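Local structure of CD8 alpha antigen (Sus scrofa, 5EDX) at the interface of chains A and B. The protein serves as the T-cell co-receptor chain CD8 alpha, whose V-type immunoglobulin domain pairs into a homodimer that binds MHC class I molecules. Sequence-based numbering; all coordinates share one arbitrary frame. Chains: chain A/B, CD8 alpha antigen.

Contact 1: the interface of chains A and B. Residues chain A 38, 43-44, 46, 107; chain B 38, 91, 107.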
loop_
_atom_site.group_PDB
_atom_site.type_symbol
_atom_site.label_atom_id
_atom_site.label_comp_id
_atom_site.label_asym_id
_atom_site.label_seq_id
_atom_site.Cartn_x
_atom_site.Cartn_y
_atom_site.Cartn_z
ATOM N N GLN A 38 -8.144 0.872 2.240
ATOM C CA GLN A 38 -8.532 0.973 0.836
ATOM C C GLN A 38 -10.045 0.933 0.716
ATOM O O GLN A 38 -10.704 0.134 1.376
ATOM C CB GLN A 38 -7.898 -0.125 -0.017
ATOM C CG GLN A 38 -8.134 0.100 -1.513
ATOM C CD GLN A 38 -7.582 -1.012 -2.387
ATOM O OE1 GLN A 38 -7.728 -2.189 -2.073
ATOM N NE2 GLN A 38 -6.965 -0.637 -3.507
ATOM N N ALA A 43 -10.942 -0.185 -7.774
ATOM C CA ALA A 43 -9.599 -0.162 -7.198
ATOM C C ALA A 43 -9.050 1.260 -7.183
ATOM O O ALA A 43 -9.135 1.975 -8.179
ATOM C CB ALA A 43 -8.669 -1.086 -7.976
ATOM N N SER A 44 -8.492 1.671 -6.048
ATOM C CA SER A 44 -7.964 3.024 -5.913
ATOM C C SER A 44 -6.850 3.021 -4.881
ATOM O O SER A 44 -6.759 2.104 -4.063
ATOM C CB SER A 44 -9.063 4.003 -5.491
ATOM O OG SER A 44 -9.527 3.720 -4.182
ATOM N N PRO A 46 -4.378 3.274 -1.779
ATOM C CA PRO A 46 -4.530 3.194 -0.325
ATOM C C PRO A 46 -4.424 4.571 0.313
ATOM O O PRO A 46 -3.806 5.491 -0.236
ATOM C CB PRO A 46 -3.330 2.343 0.109
ATOM C CG PRO A 46 -2.901 1.616 -1.103
ATOM C CD PRO A 46 -3.210 2.517 -2.257
ATOM N N PHE A 107 -5.679 -8.140 4.341
ATOM C CA PHE A 107 -6.805 -7.234 4.521
ATOM C C PHE A 107 -7.711 -7.699 5.656
ATOM O O PHE A 107 -7.996 -8.890 5.791
ATOM C CB PHE A 107 -7.641 -7.181 3.238
ATOM C CG PHE A 107 -7.131 -6.214 2.204
ATOM C CD1 PHE A 107 -5.931 -5.546 2.378
ATOM C CD2 PHE A 107 -7.870 -5.969 1.051
ATOM C CE1 PHE A 107 -5.475 -4.656 1.423
ATOM C CE2 PHE A 107 -7.418 -5.080 0.095
ATOM C CZ PHE A 107 -6.227 -4.419 0.279
ATOM N N GLN B 38 -1.506 -4.400 -7.396
ATOM C CA GLN B 38 -2.686 -5.060 -6.860
ATOM C C GLN B 38 -3.354 -5.878 -7.962
ATOM O O GLN B 38 -3.522 -5.398 -9.085
ATOM C CB GLN B 38 -3.678 -4.056 -6.261
ATOM C CG GLN B 38 -4.833 -4.736 -5.542
ATOM C CD GLN B 38 -5.726 -3.765 -4.796
ATOM O OE1 GLN B 38 -6.125 -2.729 -5.336
ATOM N NE2 GLN B 38 -6.049 -4.096 -3.544
ATOM N N TYR B 91 -3.246 -3.545 -11.413
ATOM C CA TYR B 91 -3.042 -2.165 -11.009
ATOM C C TYR B 91 -1.645 -1.948 -10.457
ATOM O O TYR B 91 -1.210 -2.666 -9.564
ATOM C CB TYR B 91 -4.083 -1.787 -9.956
ATOM C CG TYR B 91 -5.488 -2.018 -10.451
ATOM C CD1 TYR B 91 -6.055 -1.174 -11.402
ATOM C CD2 TYR B 91 -6.238 -3.094 -9.998
ATOM C CE1 TYR B 91 -7.341 -1.386 -11.869
ATOM C CE2 TYR B 91 -7.529 -3.312 -10.462
ATOM C CZ TYR B 91 -8.068 -2.457 -11.397
ATOM O OH TYR B 91 -9.348 -2.669 -11.862
ATOM N N PHE B 107 -3.426 4.910 -9.175
ATOM C CA PHE B 107 -3.306 3.610 -9.819
ATOM C C PHE B 107 -3.193 3.748 -11.336
ATOM O O PHE B 107 -3.894 4.554 -11.958
ATOM C CB PHE B 107 -4.532 2.739 -9.499
ATOM C CG PHE B 107 -4.428 1.968 -8.209
ATOM C CD1 PHE B 107 -3.550 2.354 -7.211
ATOM C CD2 PHE B 107 -5.228 0.855 -7.996
ATOM C CE1 PHE B 107 -3.468 1.634 -6.023
ATOM C CE2 PHE B 107 -5.157 0.131 -6.820
ATOM C CZ PHE B 107 -4.273 0.518 -5.827
HETATM O O HOH W 1 -11.335 -1.236 -10.390
#
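A:Gln38 and B:Gln38 reach toward each other from opposite directions and join their side-chain amides in a reciprocal pair of hydrogen bonds on the two-fold axis of the CD8 alpha alpha dimer, the paired-glutamine arrangement familiar from V-domain dimers. B:Gln38 NE2 gives to A:Gln38 OE1 at 2.9 Å, and A:Gln38 NE2 returns the bond to B:Gln38 OE1 at 2.9 Å. Both are nearly straight at the hydrogen, and the amide planes lie only 28° apart. The first bond lands on a lone pair of A:Gln38 OE1, in its carbonyl plane; the donor of the second is tilted somewhat from the plane of its acceptor. Glutamine suits the axis because one amide both donates and accepts, letting identical residues satisfy each other. Each glutamine side chain is extended, with CG anti to the backbone N (chi1 -172° in A:Gln38), which carries the amide from strand 33-38 to the midline. The ring end of A:Phe107, CZ, makes a light contact across the interface 3.8 Å from B:Gln38 NE2, with the ring nearly perpendicular to the amide.

Beside this pair, the loop of chain A lies against two aromatic rings of chain B. The methyl A:Ala43 CB sits over one face of B:Tyr91, toward the rim and 3.5 Å from CE2; a side chain this small lets the loop come close to the ring. A water bridges A:Ala43 N and the phenol B:Tyr91 OH. Further along, the backbone carbonyl carbon of A:Ser44 lies over the centre of the B:Phe107 ring, a flat surface well suited to a peptide group. A:Pro46 CD touches the rim of that ring at CE1, 3.9 Å away.

Contacts within each chain position the glutamines. B:Gln38 OE1 lies in plane at the edge of B:Phe107. In chain A, A:Gln38 NE2 donates to the backbone oxygen A:Ser44 O at 2.8 Å, with that oxygen lying in the amide plane.

Contact 2: the interface of chains A and B. Residues chain A 34, 36, 46, 48, 95, 102, 104; chain B 36, 102, 104.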
loop_
_atom_site.group_PDB
_atom_site.type_symbol
_atom_site.label_atom_id
_atom_site.label_comp_id
_atom_site.label_asym_id
_atom_site.label_seq_id
_atom_site.Cartn_x
_atom_site.Cartn_y
_atom_site.Cartn_z
ATOM N N SER A 34 2.252 0.992 10.185
ATOM C CA SER A 34 1.342 2.004 9.671
ATOM C C SER A 34 0.016 1.356 9.323
ATOM O O SER A 34 -0.014 0.308 8.689
ATOM C CB SER A 34 1.926 2.664 8.425
ATOM O OG SER A 34 3.095 3.391 8.745
ATOM N N LEU A 36 -3.219 1.367 7.069
ATOM C CA LEU A 36 -3.655 1.821 5.754
ATOM C C LEU A 36 -5.092 1.379 5.521
ATOM O O LEU A 36 -5.584 0.454 6.160
ATOM C CB LEU A 36 -2.762 1.237 4.660
ATOM C CG LEU A 36 -1.260 1.478 4.813
ATOM C CD1 LEU A 36 -0.498 0.771 3.690
ATOM C CD2 LEU A 36 -0.954 2.975 4.822
ATOM N N PRO A 46 -4.378 3.274 -1.779
ATOM C CA PRO A 46 -4.530 3.194 -0.325
ATOM C C PRO A 46 -4.424 4.571 0.313
ATOM O O PRO A 46 -3.806 5.491 -0.236
ATOM C CB PRO A 46 -3.330 2.343 0.109
ATOM C CG PRO A 46 -2.901 1.616 -1.103
ATOM C CD PRO A 46 -3.210 2.517 -2.257
ATOM N N PHE A 48 -3.269 6.518 3.835
ATOM C CA PHE A 48 -2.501 6.437 5.073
ATOM C C PHE A 48 -3.361 6.928 6.236
ATOM O O PHE A 48 -3.934 8.014 6.172
ATOM C CB PHE A 48 -1.224 7.285 4.949
ATOM C CG PHE A 48 -0.443 7.427 6.239
ATOM C CD1 PHE A 48 0.417 6.425 6.663
ATOM C CD2 PHE A 48 -0.550 8.580 7.003
ATOM C CE1 PHE A 48 1.145 6.564 7.845
ATOM C CE2 PHE A 48 0.173 8.723 8.186
ATOM C CZ PHE A 48 1.020 7.712 8.601
ATOM N N SER A 95 1.214 -1.946 7.436
ATOM C CA SER A 95 2.399 -1.926 6.605
ATOM C C SER A 95 3.671 -1.692 7.433
ATOM O O SER A 95 3.685 -0.867 8.276
ATOM C CB SER A 95 2.259 -0.815 5.603
ATOM O OG SER A 95 3.133 -0.957 4.586
ATOM N N LEU A 102 8.737 -3.118 1.584
ATOM C CA LEU A 102 7.457 -2.835 2.227
ATOM C C LEU A 102 6.668 -4.127 2.393
ATOM O O LEU A 102 6.447 -4.854 1.418
ATOM C CB LEU A 102 6.636 -1.847 1.392
ATOM C CG LEU A 102 6.750 -0.355 1.694
ATOM C CD1 LEU A 102 5.771 0.423 0.830
ATOM C CD2 LEU A 102 6.492 -0.087 3.172
ATOM N N PHE A 104 3.063 -6.017 3.880
ATOM C CA PHE A 104 1.659 -5.713 4.155
ATOM C C PHE A 104 0.971 -6.873 4.850
ATOM O O PHE A 104 1.182 -8.023 4.482
ATOM C CB PHE A 104 0.912 -5.412 2.852
ATOM C CG PHE A 104 1.525 -4.306 2.049
ATOM C CD1 PHE A 104 1.241 -2.984 2.339
ATOM C CD2 PHE A 104 2.385 -4.587 1.002
ATOM C CE1 PHE A 104 1.803 -1.958 1.600
ATOM C CE2 PHE A 104 2.952 -3.562 0.255
ATOM C CZ PHE A 104 2.664 -2.249 0.556
ATOM N N LEU B 36 4.471 -0.990 -6.470
ATOM C CA LEU B 36 3.528 -1.934 -5.890
ATOM C C LEU B 36 2.492 -2.356 -6.926
ATOM O O LEU B 36 2.269 -1.660 -7.914
ATOM C CB LEU B 36 2.825 -1.295 -4.695
ATOM C CG LEU B 36 3.732 -0.658 -3.643
ATOM C CD1 LEU B 36 2.895 0.078 -2.602
ATOM C CD2 LEU B 36 4.578 -1.735 -2.986
ATOM N N LEU B 102 3.441 7.454 4.656
ATOM C CA LEU B 102 3.448 6.782 3.357
ATOM C C LEU B 102 2.561 7.531 2.384
ATOM O O LEU B 102 1.435 7.838 2.697
ATOM C CB LEU B 102 3.012 5.324 3.441
ATOM C CG LEU B 102 4.004 4.329 4.016
ATOM C CD1 LEU B 102 3.348 3.062 4.445
ATOM C CD2 LEU B 102 5.140 4.064 3.052
ATOM N N PHE B 104 1.129 7.623 -1.742
ATOM C CA PHE B 104 0.873 6.717 -2.861
ATOM C C PHE B 104 0.481 7.482 -4.118
ATOM O O PHE B 104 -0.240 8.479 -4.038
ATOM C CB PHE B 104 -0.243 5.731 -2.500
ATOM C CG PHE B 104 0.036 4.933 -1.256
ATOM C CD1 PHE B 104 0.784 3.768 -1.318
ATOM C CD2 PHE B 104 -0.431 5.359 -0.025
ATOM C CE1 PHE B 104 1.050 3.029 -0.169
ATOM C CE2 PHE B 104 -0.170 4.627 1.122
ATOM C CZ PHE B 104 0.574 3.464 1.051
#
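This is a largely apolar interface between the packed faces of two V-type immunoglobulin domains, and it helps hold the CD8 alpha alpha homodimer together. B:Phe104 lays one face of its ring against A:Pro46, whose CB stands over the ring centre at 4.0 Å from the plane; the backbone oxygen A:Pro46 O approaches the rim at CD2. Proline offers a rigid, compact apolar surface for an aromatic face. The tip of the same ring, CZ, meets both methyls of A:Leu36, with CD1 at 3.9 Å. The twin of this last pair, A:Phe104 CZ against B:Leu36 CD1, repeats the distance of 3.9 Å, as expected of a two-fold interface. In both leucines CG is anti to the carbonyl carbon (chi1 -54° in A:Leu36), and the forked end crosses the phenylalanine obliquely.

B:Leu102 has 90 Å² of its surface hidden by chain A. Its CD1 methyl comes up to both A:Ser34 and A:Ser95, 4.0 Å from the hydroxyl oxygen A:Ser95 OG; serine side chains are small enough for the methyl to approach. The backbone oxygen B:Leu102 O lies 3.5 Å from A:Phe48 CB. Behind that contact, the hydroxyl A:Ser34 OG sits in plane at the edge of the A:Phe48 ring. By packing leucine and proline against aromatic rings and leucine against small serines, the site buries apolar surface and is likely to steady how the two domains face each other.

The C-alpha centres of contact 1 and contact 2 lie about 10 Å apart, so the two patches are neighbouring stretches of one two-fold interface. A:Pro46 belongs to both, and strands 33-38 and 90-98 supply residues to each. Contact 1 adds directed polar pairing at the axis and a loop-to-ring fit, whereas contact 2 contributes mainly apolar burial. Together they would be expected to set both the register and the tilt of the two domains. That mutual orientation probably matters for how the paired domains present their loops to MHC class I.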